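Local coordinates for UDP-galactopyranose mutase (Deinococcus radiodurans, PDB 3HE3), which probably interconverts UDP-galactopyranose and UDP-galactofuranose, with FAD as its bound cofactor, at residues Pro121-Leu126 / Asn207-Asp212; Ile256-Val261 / Thr360-Leu365; Tyr274-Phe279 / Asp332-Val337. One frame throughout, in Å; residues are numbered along the deposited sequence.

Overall arrangement
Interaction 1 is complete in the chain before interaction 2 opens, and interaction 3 lies nested within the loop that interaction 2 closes. Interaction 2 joins strands 252-257 and 359-361 of the parallel, FAD-binding sheet. Interactions 1 and 3 both reach the mixed sheet, at strands 118-122 and 274-284, outermost within this chain, and both touch UDP although their centres lie about 25 Å apart. Centres of interactions 1 and 2 are about 32 Å apart, on opposite sides of the chain's centre. Interactions 2 and 3, about 15 Å between centres, meet directly: Leu365 O and Tyr274 OH are 2.7 Å apart, probably hydrogen-bonded, which links the cofactor sheet to the nucleotide-binding sheet.

Interaction 1. Residues Pro121-Leu126 / Asn207-Asp212. With UDP (uridine-5'-diphosphate), chain S.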
loop_
_atom_site.group_PDB
_atom_site.type_symbol
_atom_site.label_atom_id
_atom_site.label_comp_id
_atom_site.label_asym_id
_atom_site.label_seq_id
_atom_site.Cartn_x
_atom_site.Cartn_y
_atom_site.Cartn_z
ATOM N N PRO E 121 -28.148 20.668 11.017
ATOM C CA PRO E 121 -27.364 19.759 11.856
ATOM C C PRO E 121 -28.115 18.468 12.165
ATOM O O PRO E 121 -29.326 18.479 12.419
ATOM C CB PRO E 121 -27.153 20.564 13.142
ATOM C CG PRO E 121 -27.294 21.980 12.727
ATOM C CD PRO E 121 -28.334 21.982 11.650
ATOM N N ILE E 122 -27.384 17.360 12.113
ATOM C CA ILE E 122 -27.861 16.070 12.581
ATOM C C ILE E 122 -26.688 15.498 13.367
ATOM O O ILE E 122 -25.560 15.508 12.883
ATOM C CB ILE E 122 -28.263 15.143 11.404
ATOM C CG1 ILE E 122 -28.899 13.845 11.909
ATOM C CG2 ILE E 122 -27.072 14.854 10.494
ATOM C CD1 ILE E 122 -30.414 13.892 11.977
ATOM N N PRO E 123 -26.925 15.029 14.602
ATOM C CA PRO E 123 -28.192 14.877 15.330
ATOM C C PRO E 123 -28.981 16.176 15.466
ATOM O O PRO E 123 -28.404 17.260 15.502
ATOM C CB PRO E 123 -27.739 14.413 16.716
ATOM C CG PRO E 123 -26.395 13.819 16.504
ATOM C CD PRO E 123 -25.773 14.659 15.439
ATOM N N ILE E 124 -30.299 16.048 15.539
ATOM C CA ILE E 124 -31.179 17.184 15.747
ATOM C C ILE E 124 -30.789 17.922 17.021
ATOM O O ILE E 124 -30.574 17.303 18.059
ATOM C CB ILE E 124 -32.649 16.721 15.852
ATOM C CG1 ILE E 124 -33.081 16.016 14.560
ATOM C CG2 ILE E 124 -33.569 17.897 16.165
ATOM C CD1 ILE E 124 -34.415 15.313 14.663
ATOM N N ASN E 125 -30.686 19.244 16.937
ATOM C CA ASN E 125 -30.418 20.066 18.115
ATOM C C ASN E 125 -31.219 21.365 18.093
ATOM O O ASN E 125 -32.085 21.547 17.238
ATOM C CB ASN E 125 -28.918 20.347 18.268
ATOM C CG ASN E 125 -28.363 21.217 17.152
ATOM O OD1 ASN E 125 -28.930 22.255 16.818
ATOM N ND2 ASN E 125 -27.238 20.803 16.583
ATOM N N LEU E 126 -30.930 22.263 19.032
ATOM C CA LEU E 126 -31.656 23.528 19.135
ATOM C C LEU E 126 -31.701 24.249 17.787
ATOM O O LEU E 126 -32.755 24.721 17.352
ATOM C CB LEU E 126 -31.001 24.433 20.184
ATOM C CG LEU E 126 -31.903 25.376 20.992
ATOM C CD1 LEU E 126 -31.145 26.638 21.383
ATOM C CD2 LEU E 126 -33.169 25.739 20.233
ATOM N N ASN E 207 -22.999 20.481 17.596
ATOM C CA ASN E 207 -23.201 20.012 16.228
ATOM C C ASN E 207 -22.232 18.919 15.783
ATOM O O ASN E 207 -22.209 18.557 14.606
ATOM C CB ASN E 207 -23.170 21.177 15.227
ATOM C CG ASN E 207 -21.841 21.909 15.223
ATOM O OD1 ASN E 207 -21.022 21.738 16.126
ATOM N ND2 ASN E 207 -21.621 22.732 14.207
ATOM N N ARG E 208 -21.429 18.398 16.708
ATOM C CA ARG E 208 -20.572 17.259 16.383
ATOM C C ARG E 208 -21.418 15.997 16.318
ATOM O O ARG E 208 -22.380 15.850 17.066
ATOM C CB ARG E 208 -19.448 17.069 17.409
ATOM C CG ARG E 208 -18.674 18.317 17.780
ATOM C CD ARG E 208 -18.825 18.600 19.261
ATOM N NE ARG E 208 -17.845 17.887 20.077
ATOM C CZ ARG E 208 -18.004 17.612 21.369
ATOM N NH1 ARG E 208 -19.116 17.969 21.996
ATOM N NH2 ARG E 208 -17.056 16.966 22.033
ATOM N N TYR E 209 -21.062 15.085 15.422
ATOM C CA TYR E 209 -21.784 13.826 15.305
ATOM C C TYR E 209 -21.454 12.921 16.495
ATOM O O TYR E 209 -22.222 12.020 16.834
ATOM C CB TYR E 209 -21.444 13.143 13.979
ATOM C CG TYR E 209 -22.522 12.220 13.448
ATOM C CD1 TYR E 209 -23.767 12.712 13.070
ATOM C CD2 TYR E 209 -22.284 10.860 13.298
ATOM C CE1 TYR E 209 -24.752 11.868 12.574
ATOM C CE2 TYR E 209 -23.258 10.011 12.803
ATOM C CZ TYR E 209 -24.489 10.518 12.442
ATOM O OH TYR E 209 -25.455 9.667 11.950
ATOM N N PHE E 210 -20.309 13.171 17.124
ATOM C CA PHE E 210 -19.908 12.454 18.333
ATOM C C PHE E 210 -19.553 13.430 19.455
ATOM O O PHE E 210 -18.963 14.484 19.207
ATOM C CB PHE E 210 -18.699 11.552 18.058
ATOM C CG PHE E 210 -18.814 10.748 16.798
ATOM C CD1 PHE E 210 -18.065 11.083 15.679
ATOM C CD2 PHE E 210 -19.674 9.660 16.722
ATOM C CE1 PHE E 210 -18.168 10.348 14.503
ATOM C CE2 PHE E 210 -19.781 8.918 15.547
ATOM C CZ PHE E 210 -19.026 9.265 14.438
ATOM N N ALA E 211 -19.912 13.081 20.686
ATOM C CA ALA E 211 -19.474 13.847 21.850
ATOM C C ALA E 211 -18.495 13.022 22.675
ATOM O O ALA E 211 -18.375 13.207 23.884
ATOM C CB ALA E 211 -20.664 14.290 22.703
ATOM N N ASP E 212 -17.797 12.109 22.006
ATOM C CA ASP E 212 -16.800 11.272 22.657
ATOM C C ASP E 212 -15.637 12.116 23.161
ATOM O O ASP E 212 -15.443 13.246 22.725
ATOM C CB ASP E 212 -16.282 10.201 21.695
ATOM C CG ASP E 212 -17.363 9.234 21.257
ATOM O OD1 ASP E 212 -17.030 8.067 20.950
ATOM O OD2 ASP E 212 -18.547 9.634 21.224
HETATM N N1 UDP S . -30.264 7.726 10.758
HETATM C C2 UDP S . -31.300 8.428 10.171
HETATM N N3 UDP S . -31.087 9.696 9.672
HETATM C C4 UDP S . -29.835 10.272 9.754
HETATM C C5 UDP S . -28.795 9.562 10.347
HETATM C C6 UDP S . -29.045 8.322 10.926
HETATM O O2 UDP S . -32.419 7.924 10.090
HETATM O O4 UDP S . -29.648 11.406 9.305
HETATM C "C1'" UDP S . -30.515 6.372 11.285
HETATM C "C2'" UDP S . -30.320 5.366 10.167
HETATM O "O2'" UDP S . -31.293 4.352 10.264
HETATM C "C3'" UDP S . -28.942 4.798 10.433
HETATM C "C4'" UDP S . -28.819 4.915 11.941
HETATM O "O4'" UDP S . -29.572 6.057 12.295
HETATM O "O3'" UDP S . -28.854 3.463 10.003
HETATM C "C5'" UDP S . -27.375 5.043 12.410
HETATM O "O5'" UDP S . -26.686 6.001 11.642
HETATM P PA UDP S . -25.079 6.027 11.687
HETATM O O1A UDP S . -24.626 6.162 13.092
HETATM O O2A UDP S . -24.529 7.119 10.850
HETATM O O3A UDP S . -24.659 4.566 11.155
HETATM P PB UDP S . -23.552 4.333 10.011
HETATM O O1B UDP S . -24.207 4.287 8.688
HETATM O O2B UDP S . -22.838 3.062 10.276
HETATM O O3B UDP S . -22.586 5.451 10.032
HETATM O O HOH W 1 -22.918 16.580 13.156
#
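The ring of Tyr209 meets the end of strand 118-122 edge-on: Ile122 O lies in the plane of the ring, 3.3 Å from Tyr209 CD1. Pro123, which follows a cis peptide bond, brings its CD in obliquely to 3.7 Å from Tyr209 CD1. This is the tight part of the contact; Ile122 CG2 stands further back, 4.3 Å from Tyr209 CE1. With CG anti to the backbone N (chi1 -154°), the Tyr209 ring reaches past the strand to the nucleotide, where its OH donates to UDP O2A at 2.9 Å. Ile122 reaches the uracil, its CG1 3.6 Å from UDP O4. The strand belongs to the mixed sheet, and the loop before strand 214-218 helps it form the UDP site, to which Phe175, Trp184, Thr180, Arg198, Asn296 and Arg305 also contribute. With a phenylalanine at Tyr209, UDP O2A would probably be left without this donor.

Toward Asn207 the fit is looser. No direct hydrogen bond crosses; a water lies within hydrogen-bonding reach of both Ile122 O (2.9 Å) and Asn207 O (2.6 Å) but may not serve both at once. Asn125, the N-cap of helix 126-133, approaches Asn207 through ND2, 4.1 Å from Asn207 CA, and that ND2 bonds weakly to Asp206 O. On the partly exposed side, Asn207 OD1 bonds to Arg110, and Arg208 turns from the strand to a salt bridge with Asp206.

Interaction 2. Residues Ile256-Val261 / Thr360-Leu365; sequences IYTGPV and TFVGRL. With FAD (flavin-adenine dinucleotide), chain T.
Tyr257 N donates to Thr360 O at 3.0 Å, and this bond fixes the parallel pairing of strands 252-257 and 359-361, with Ile256 beside Thr360 and Tyr257 beside Phe361. These strands belong to the parallel sheet of the Rossmann-like FAD-binding fold, 359-361 being outermost within the chain. The return bond, from Val362 N to Tyr257 O, is straight (171°) but long at 3.3 Å, hence weak, and it marks where the pairing gives out and both segments turn to the cofactor. Ile256 forms backbone bonds with Leu33 and Val35 of the next strand, so strand 252-257 is bonded on both sides, by 30-35 and 359-361.

The side-chain hydroxyls look outside the contact: Thr258 OG1 bonds to Val35 O, and Thr360 OG1 to His254 NE2. On one face of the sheet, Ile256 CG2 packs 3.5 Å from Val362 CG1; on the other, the Tyr257 and Phe361 rings meet obliquely, with Val261 CG1 against Phe361.

Beyond the strands a water takes over the bridging. It accepts from Leu365 N at 2.7 Å, and it can donate to Thr258 O, also at 2.7 Å, and to FAD O2P at 3.0 Å. The same phosphate oxygen, FAD O2P, takes the Arg364 N-H at 2.9 Å in a nearly linear bond (167°). Gly363, whose N bonds to Gln379 OE1, lies against this oxygen, where a beta carbon would be crowded. Arg364 NE is satisfied by Tyr371 O. Bent about its CG-CD bond (chi3 -130°), the arginine sets one guanidinium face over the ribityl chain, with Arg364 NH2 3.6 Å from FAD C1'.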
loop_
_atom_site.group_PDB
_atom_site.type_symbol
_atom_site.label_atom_id
_atom_site.label_comp_id
_atom_site.label_asym_id
_atom_site.label_seq_id
_atom_site.Cartn_x
_atom_site.Cartn_y
_atom_site.Cartn_z
ATOM N N ILE E 256 -8.748 -17.834 15.009
ATOM C CA ILE E 256 -9.584 -16.685 15.319
ATOM C C ILE E 256 -10.281 -16.198 14.049
ATOM O O ILE E 256 -9.636 -15.713 13.120
ATOM C CB ILE E 256 -8.754 -15.540 15.927
ATOM C CG1 ILE E 256 -7.924 -16.058 17.104
ATOM C CG2 ILE E 256 -9.655 -14.391 16.359
ATOM C CD1 ILE E 256 -7.265 -14.967 17.921
ATOM N N TYR E 257 -11.601 -16.342 14.014
ATOM C CA TYR E 257 -12.396 -15.996 12.840
ATOM C C TYR E 257 -13.053 -14.638 13.034
ATOM O O TYR E 257 -13.674 -14.389 14.070
ATOM C CB TYR E 257 -13.464 -17.069 12.606
ATOM C CG TYR E 257 -14.282 -16.888 11.347
ATOM C CD1 TYR E 257 -13.763 -17.230 10.107
ATOM C CD2 TYR E 257 -15.577 -16.392 11.401
ATOM C CE1 TYR E 257 -14.505 -17.072 8.953
ATOM C CE2 TYR E 257 -16.326 -16.232 10.257
ATOM C CZ TYR E 257 -15.786 -16.573 9.033
ATOM O OH TYR E 257 -16.527 -16.415 7.881
ATOM N N THR E 258 -12.916 -13.759 12.045
ATOM C CA THR E 258 -13.512 -12.427 12.133
ATOM C C THR E 258 -14.459 -12.146 10.968
ATOM O O THR E 258 -14.931 -11.025 10.797
ATOM C CB THR E 258 -12.437 -11.327 12.216
ATOM O OG1 THR E 258 -11.714 -11.264 10.982
ATOM C CG2 THR E 258 -11.468 -11.617 13.347
ATOM N N GLY E 259 -14.734 -13.171 10.168
ATOM C CA GLY E 259 -15.686 -13.055 9.077
ATOM C C GLY E 259 -17.112 -13.233 9.568
ATOM O O GLY E 259 -17.357 -13.218 10.774
ATOM N N PRO E 260 -18.059 -13.405 8.633
ATOM C CA PRO E 260 -19.481 -13.651 8.919
ATOM C C PRO E 260 -19.689 -15.032 9.542
ATOM O O PRO E 260 -18.919 -15.945 9.243
ATOM C CB PRO E 260 -20.134 -13.617 7.530
ATOM C CG PRO E 260 -19.107 -13.031 6.604
ATOM C CD PRO E 260 -17.781 -13.373 7.188
ATOM N N VAL E 261 -20.713 -15.189 10.381
ATOM C CA VAL E 261 -20.951 -16.466 11.056
ATOM C C VAL E 261 -21.684 -17.480 10.190
ATOM O O VAL E 261 -21.208 -18.597 9.995
ATOM C CB VAL E 261 -21.733 -16.293 12.369
ATOM C CG1 VAL E 261 -20.781 -16.249 13.543
ATOM C CG2 VAL E 261 -22.614 -15.055 12.310
ATOM N N THR E 360 -12.094 -19.138 18.048
ATOM C CA THR E 360 -12.592 -17.987 18.797
ATOM C C THR E 360 -13.197 -16.940 17.862
ATOM O O THR E 360 -12.568 -16.529 16.886
ATOM C CB THR E 360 -11.485 -17.343 19.654
ATOM O OG1 THR E 360 -10.752 -18.365 20.339
ATOM C CG2 THR E 360 -12.088 -16.401 20.678
ATOM N N PHE E 361 -14.420 -16.512 18.166
ATOM C CA PHE E 361 -15.150 -15.584 17.305
ATOM C C PHE E 361 -15.141 -14.154 17.847
ATOM O O PHE E 361 -15.614 -13.893 18.952
ATOM C CB PHE E 361 -16.593 -16.060 17.110
ATOM C CG PHE E 361 -16.715 -17.316 16.290
ATOM C CD1 PHE E 361 -16.265 -18.530 16.784
ATOM C CD2 PHE E 361 -17.293 -17.286 15.030
ATOM C CE1 PHE E 361 -16.380 -19.688 16.034
ATOM C CE2 PHE E 361 -17.410 -18.439 14.277
ATOM C CZ PHE E 361 -16.952 -19.641 14.779
ATOM N N VAL E 362 -14.607 -13.232 17.052
ATOM C CA VAL E 362 -14.536 -11.825 17.436
ATOM C C VAL E 362 -14.688 -10.923 16.208
ATOM O O VAL E 362 -14.232 -11.265 15.117
ATOM C CB VAL E 362 -13.211 -11.507 18.174
ATOM C CG1 VAL E 362 -12.019 -11.972 17.360
ATOM C CG2 VAL E 362 -13.106 -10.023 18.487
ATOM N N GLY E 363 -15.347 -9.783 16.390
ATOM C CA GLY E 363 -15.529 -8.832 15.313
ATOM C C GLY E 363 -16.974 -8.438 15.070
ATOM O O GLY E 363 -17.897 -9.009 15.645
ATOM N N ARG E 364 -17.163 -7.450 14.205
ATOM C CA ARG E 364 -18.490 -6.967 13.853
ATOM C C ARG E 364 -19.297 -8.057 13.165
ATOM O O ARG E 364 -20.455 -8.299 13.504
ATOM C CB ARG E 364 -18.373 -5.772 12.911
ATOM C CG ARG E 364 -19.657 -4.995 12.749
ATOM C CD ARG E 364 -19.574 -4.017 11.598
ATOM N NE ARG E 364 -20.016 -2.692 12.015
ATOM C CZ ARG E 364 -20.466 -1.758 11.187
ATOM N NH1 ARG E 364 -20.550 -2.007 9.890
ATOM N NH2 ARG E 364 -20.837 -0.575 11.660
ATOM N N LEU E 365 -18.678 -8.704 12.188
ATOM C CA LEU E 365 -19.343 -9.736 11.403
ATOM C C LEU E 365 -19.470 -11.049 12.174
ATOM O O LEU E 365 -20.535 -11.662 12.194
ATOM C CB LEU E 365 -18.598 -9.965 10.085
ATOM C CG LEU E 365 -18.288 -8.713 9.254
ATOM C CD1 LEU E 365 -17.584 -9.085 7.958
ATOM C CD2 LEU E 365 -19.554 -7.920 8.969
HETATM P PA FAD T . -13.861 -6.108 9.175
HETATM O O1A FAD T . -14.968 -6.257 8.158
HETATM O O2A FAD T . -13.229 -4.739 9.072
HETATM O O5B FAD T . -12.760 -7.263 8.935
HETATM C C5B FAD T . -13.132 -8.530 8.439
HETATM C C4B FAD T . -12.138 -8.974 7.374
HETATM O O4B FAD T . -12.145 -10.386 7.262
HETATM C C3B FAD T . -12.497 -8.423 5.999
HETATM O O3B FAD T . -11.422 -7.668 5.490
HETATM C C2B FAD T . -12.742 -9.644 5.132
HETATM O O2B FAD T . -12.163 -9.489 3.861
HETATM C C1B FAD T . -12.050 -10.756 5.898
HETATM N N9A FAD T . -12.675 -12.068 5.627
HETATM C C8A FAD T . -14.010 -12.378 5.684
HETATM N N7A FAD T . -14.164 -13.686 5.362
HETATM C C5A FAD T . -12.946 -14.212 5.098
HETATM C C6A FAD T . -12.535 -15.484 4.725
HETATM N N6A FAD T . -13.420 -16.475 4.658
HETATM N N1A FAD T . -11.196 -15.736 4.519
HETATM C C2A FAD T . -10.272 -14.725 4.684
HETATM N N3A FAD T . -10.686 -13.464 5.055
HETATM C C4A FAD T . -12.002 -13.208 5.260
HETATM N N1 FAD T . -16.521 2.788 12.635
HETATM C C2 FAD T . -16.221 3.926 13.354
HETATM O O2 FAD T . -15.732 3.824 14.476
HETATM N N3 FAD T . -16.463 5.177 12.820
HETATM C C4 FAD T . -17.010 5.304 11.559
HETATM O O4 FAD T . -17.226 6.421 11.082
HETATM C C4X FAD T . -17.311 4.158 10.834
HETATM N N5 FAD T . -17.856 4.270 9.575
HETATM C C5X FAD T . -18.157 3.135 8.855
HETATM C C6 FAD T . -18.707 3.266 7.589
HETATM C C7 FAD T . -19.017 2.136 6.849
HETATM C C7M FAD T . -19.610 2.294 5.481
HETATM C C8 FAD T . -18.775 0.872 7.379
HETATM C C8M FAD T . -19.110 -0.350 6.575
HETATM C C9 FAD T . -18.225 0.740 8.650
HETATM C C9A FAD T . -17.915 1.876 9.393
HETATM N N10 FAD T . -17.371 1.767 10.661
HETATM C C10 FAD T . -17.065 2.902 11.374
HETATM C "C1'" FAD T . -17.423 0.469 11.406
HETATM C "C2'" FAD T . -16.047 -0.173 11.321
HETATM O "O2'" FAD T . -15.755 -0.415 9.964
HETATM C "C3'" FAD T . -16.005 -1.477 12.106
HETATM O "O3'" FAD T . -16.046 -1.176 13.483
HETATM C "C4'" FAD T . -14.735 -2.267 11.825
HETATM O "O4'" FAD T . -14.601 -2.504 10.442
HETATM C "C5'" FAD T . -14.753 -3.608 12.548
HETATM O "O5'" FAD T . -13.700 -4.386 12.027
HETATM P P FAD T . -13.750 -5.992 12.028
HETATM O O1P FAD T . -12.338 -6.524 12.075
HETATM O O2P FAD T . -14.569 -6.486 13.195
HETATM O O3P FAD T . -14.474 -6.390 10.642
HETATM O O HOH W 2 -15.986 -8.960 12.120
#

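Interaction 3. Residues Tyr274-Phe279 / Asp332-Val337; sequences YRSLEF and DPYYPV. With UDP (uridine-5'-diphosphate), chain S.
Tyr334 and Tyr335 both place CG anti to the carbonyl carbon (chi1 -66° and -64°), yet their rings part: that of Tyr334 lies by Leu277 and Phe279, while that of Tyr335 runs past Leu277 to UDP. Both tyrosines face the single residue Arg275 in the antiparallel pairing of strands 274-284 and 320-336, which makes a classic beta bulge. Arg275 O accepts two N-H groups, from Tyr334 N at 3.1 Å, tilted out of the carbonyl plane, and from Tyr335 N at 2.9 Å, within it. Arg275 N answers by donating to Tyr335 O at 2.7 Å. Just past the bulge, Ser276 OG donates to Asp332 O at 2.6 Å and joins this loop residue to strand 274-284.

The rings are held by packing. Phe279 turns its edge to the face of Tyr334 in an offset edge-to-face pair, with planes at 66°, while Leu277 N lies at the edge of the Tyr334 ring, in plane. Leu277 CD1 makes an apolar contact with the Tyr335 edge, 3.4 Å from Tyr335 CE1, and Pro333 CB packs against Tyr274 CB. Leu277, Tyr334 and Tyr335 all also touch FAD, so this part of the sheet touches the cofactor, and Tyr335 touches UDP as well.

At the far end of its ring, Tyr335 OH lies 2.9 Å from UDP O1B and 3.2 Å from UDP O2B; either contact is weak, and which oxygen takes the proton is not settled. One hydroxyl proton can fully serve only one of the two oxygens at a time, so Tyr335 probably holds the beta-phosphate with a rather loose grip.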
loop_
_atom_site.group_PDB
_atom_site.type_symbol
_atom_site.label_atom_id
_atom_site.label_comp_id
_atom_site.label_asym_id
_atom_site.label_seq_id
_atom_site.Cartn_x
_atom_site.Cartn_y
_atom_site.Cartn_z
ATOM N N TYR E 274 -27.027 -9.762 6.386
ATOM C CA TYR E 274 -26.163 -8.594 6.533
ATOM C C TYR E 274 -26.494 -7.596 5.426
ATOM O O TYR E 274 -26.602 -7.968 4.257
ATOM C CB TYR E 274 -24.683 -8.973 6.419
ATOM C CG TYR E 274 -24.127 -9.861 7.516
ATOM C CD1 TYR E 274 -24.231 -11.243 7.435
ATOM C CD2 TYR E 274 -23.456 -9.319 8.608
ATOM C CE1 TYR E 274 -23.709 -12.064 8.418
ATOM C CE2 TYR E 274 -22.927 -10.135 9.600
ATOM C CZ TYR E 274 -23.059 -11.508 9.497
ATOM O OH TYR E 274 -22.543 -12.331 10.470
ATOM N N ARG E 275 -26.650 -6.327 5.788
ATOM C CA ARG E 275 -26.885 -5.281 4.797
ATOM C C ARG E 275 -25.564 -4.853 4.158
ATOM O O ARG E 275 -24.535 -4.767 4.837
ATOM C CB ARG E 275 -27.579 -4.082 5.438
ATOM C CG ARG E 275 -28.093 -3.050 4.448
ATOM C CD ARG E 275 -29.184 -3.615 3.552
ATOM N NE ARG E 275 -29.924 -2.549 2.876
ATOM C CZ ARG E 275 -30.849 -2.748 1.941
ATOM N NH1 ARG E 275 -31.155 -3.980 1.554
ATOM N NH2 ARG E 275 -31.466 -1.712 1.391
ATOM N N SER E 276 -25.596 -4.592 2.853
ATOM C CA SER E 276 -24.386 -4.262 2.102
ATOM C C SER E 276 -24.432 -2.858 1.505
ATOM O O SER E 276 -25.407 -2.129 1.674
ATOM C CB SER E 276 -24.143 -5.294 1.001
ATOM O OG SER E 276 -22.909 -5.055 0.347
ATOM N N LEU E 277 -23.369 -2.491 0.798
ATOM C CA LEU E 277 -23.230 -1.147 0.251
ATOM C C LEU E 277 -22.468 -1.123 -1.062
ATOM O O LEU E 277 -21.590 -1.948 -1.302
ATOM C CB LEU E 277 -22.482 -0.259 1.242
ATOM C CG LEU E 277 -23.267 0.221 2.450
ATOM C CD1 LEU E 277 -22.315 0.829 3.464
ATOM C CD2 LEU E 277 -24.321 1.224 2.008
ATOM N N GLU E 278 -22.806 -0.157 -1.909
ATOM C CA GLU E 278 -21.995 0.163 -3.078
ATOM C C GLU E 278 -21.460 1.591 -2.959
ATOM O O GLU E 278 -22.176 2.501 -2.539
ATOM C CB GLU E 278 -22.790 -0.002 -4.372
ATOM C CG GLU E 278 -22.335 0.950 -5.462
ATOM C CD GLU E 278 -22.687 0.477 -6.859
ATOM O OE1 GLU E 278 -23.600 -0.368 -6.996
ATOM O OE2 GLU E 278 -22.044 0.955 -7.820
ATOM N N PHE E 279 -20.196 1.779 -3.318
ATOM C CA PHE E 279 -19.562 3.089 -3.216
ATOM C C PHE E 279 -19.211 3.636 -4.597
ATOM O O PHE E 279 -18.667 2.919 -5.439
ATOM C CB PHE E 279 -18.298 3.000 -2.361
ATOM C CG PHE E 279 -18.485 2.251 -1.071
ATOM C CD1 PHE E 279 -18.140 0.912 -0.977
ATOM C CD2 PHE E 279 -19.002 2.884 0.050
ATOM C CE1 PHE E 279 -18.309 0.218 0.211
ATOM C CE2 PHE E 279 -19.174 2.196 1.239
ATOM C CZ PHE E 279 -18.827 0.862 1.320
ATOM N N ASP E 332 -20.687 -7.752 -0.323
ATOM C CA ASP E 332 -19.903 -7.913 0.896
ATOM C C ASP E 332 -20.713 -7.410 2.082
ATOM O O ASP E 332 -21.294 -6.325 2.020
ATOM C CB ASP E 332 -18.587 -7.138 0.812
ATOM C CG ASP E 332 -17.646 -7.687 -0.245
ATOM O OD1 ASP E 332 -17.897 -8.800 -0.752
ATOM O OD2 ASP E 332 -16.649 -7.002 -0.563
ATOM N N PRO E 333 -20.767 -8.207 3.163
ATOM C CA PRO E 333 -21.522 -7.841 4.367
ATOM C C PRO E 333 -20.870 -6.684 5.120
ATOM O O PRO E 333 -19.684 -6.761 5.443
ATOM C CB PRO E 333 -21.456 -9.120 5.211
ATOM C CG PRO E 333 -20.218 -9.810 4.723
ATOM C CD PRO E 333 -20.264 -9.587 3.249
ATOM N N TYR E 334 -21.638 -5.632 5.397
ATOM C CA TYR E 334 -21.122 -4.503 6.161
ATOM C C TYR E 334 -21.902 -4.266 7.449
ATOM O O TYR E 334 -21.314 -3.946 8.481
ATOM C CB TYR E 334 -21.108 -3.233 5.311
ATOM C CG TYR E 334 -20.138 -3.305 4.164
ATOM C CD1 TYR E 334 -20.571 -3.179 2.852
ATOM C CD2 TYR E 334 -18.788 -3.523 4.393
ATOM C CE1 TYR E 334 -19.681 -3.254 1.798
ATOM C CE2 TYR E 334 -17.890 -3.600 3.348
ATOM C CZ TYR E 334 -18.342 -3.464 2.053
ATOM O OH TYR E 334 -17.448 -3.542 1.013
ATOM N N TYR E 335 -23.221 -4.421 7.390
ATOM C CA TYR E 335 -24.059 -4.192 8.562
ATOM C C TYR E 335 -24.801 -5.446 8.995
ATOM O O TYR E 335 -25.474 -6.082 8.185
ATOM C CB TYR E 335 -25.096 -3.103 8.282
ATOM C CG TYR E 335 -24.533 -1.728 8.014
ATOM C CD1 TYR E 335 -24.173 -1.345 6.731
ATOM C CD2 TYR E 335 -24.384 -0.803 9.041
ATOM C CE1 TYR E 335 -23.669 -0.089 6.479
ATOM C CE2 TYR E 335 -23.882 0.456 8.798
ATOM C CZ TYR E 335 -23.526 0.809 7.514
ATOM O OH TYR E 335 -23.022 2.065 7.263
ATOM N N PRO E 336 -24.693 -5.804 10.281
ATOM C CA PRO E 336 -25.657 -6.776 10.796
ATOM C C PRO E 336 -27.029 -6.112 10.764
ATOM O O PRO E 336 -27.095 -4.887 10.854
ATOM C CB PRO E 336 -25.203 -6.993 12.242
ATOM C CG PRO E 336 -23.794 -6.501 12.294
ATOM C CD PRO E 336 -23.716 -5.390 11.300
ATOM N N VAL E 337 -28.096 -6.890 10.624
ATOM C CA VAL E 337 -29.445 -6.329 10.563
ATOM C C VAL E 337 -30.200 -6.577 11.864
ATOM O O VAL E 337 -30.877 -7.595 12.013
ATOM C CB VAL E 337 -30.242 -6.910 9.386
ATOM C CG1 VAL E 337 -31.576 -6.193 9.243
ATOM C CG2 VAL E 337 -29.426 -6.815 8.103
HETATM N N1 UDP S . -30.264 7.726 10.758
HETATM C C2 UDP S . -31.300 8.428 10.171
HETATM N N3 UDP S . -31.087 9.696 9.672
HETATM C C4 UDP S . -29.835 10.272 9.754
HETATM C C5 UDP S . -28.795 9.562 10.347
HETATM C C6 UDP S . -29.045 8.322 10.926
HETATM O O2 UDP S . -32.419 7.924 10.090
HETATM O O4 UDP S . -29.648 11.406 9.305
HETATM C "C1'" UDP S . -30.515 6.372 11.285
HETATM C "C2'" UDP S . -30.320 5.366 10.167
HETATM O "O2'" UDP S . -31.293 4.352 10.264
HETATM C "C3'" UDP S . -28.942 4.798 10.433
HETATM C "C4'" UDP S . -28.819 4.915 11.941
HETATM O "O4'" UDP S . -29.572 6.057 12.295
HETATM O "O3'" UDP S . -28.854 3.463 10.003
HETATM C "C5'" UDP S . -27.375 5.043 12.410
HETATM O "O5'" UDP S . -26.686 6.001 11.642
HETATM P PA UDP S . -25.079 6.027 11.687
HETATM O O1A UDP S . -24.626 6.162 13.092
HETATM O O2A UDP S . -24.529 7.119 10.850
HETATM O O3A UDP S . -24.659 4.566 11.155
HETATM P PB UDP S . -23.552 4.333 10.011
HETATM O O1B UDP S . -24.207 4.287 8.688
HETATM O O2B UDP S . -22.838 3.062 10.276
HETATM O O3B UDP S . -22.586 5.451 10.032
#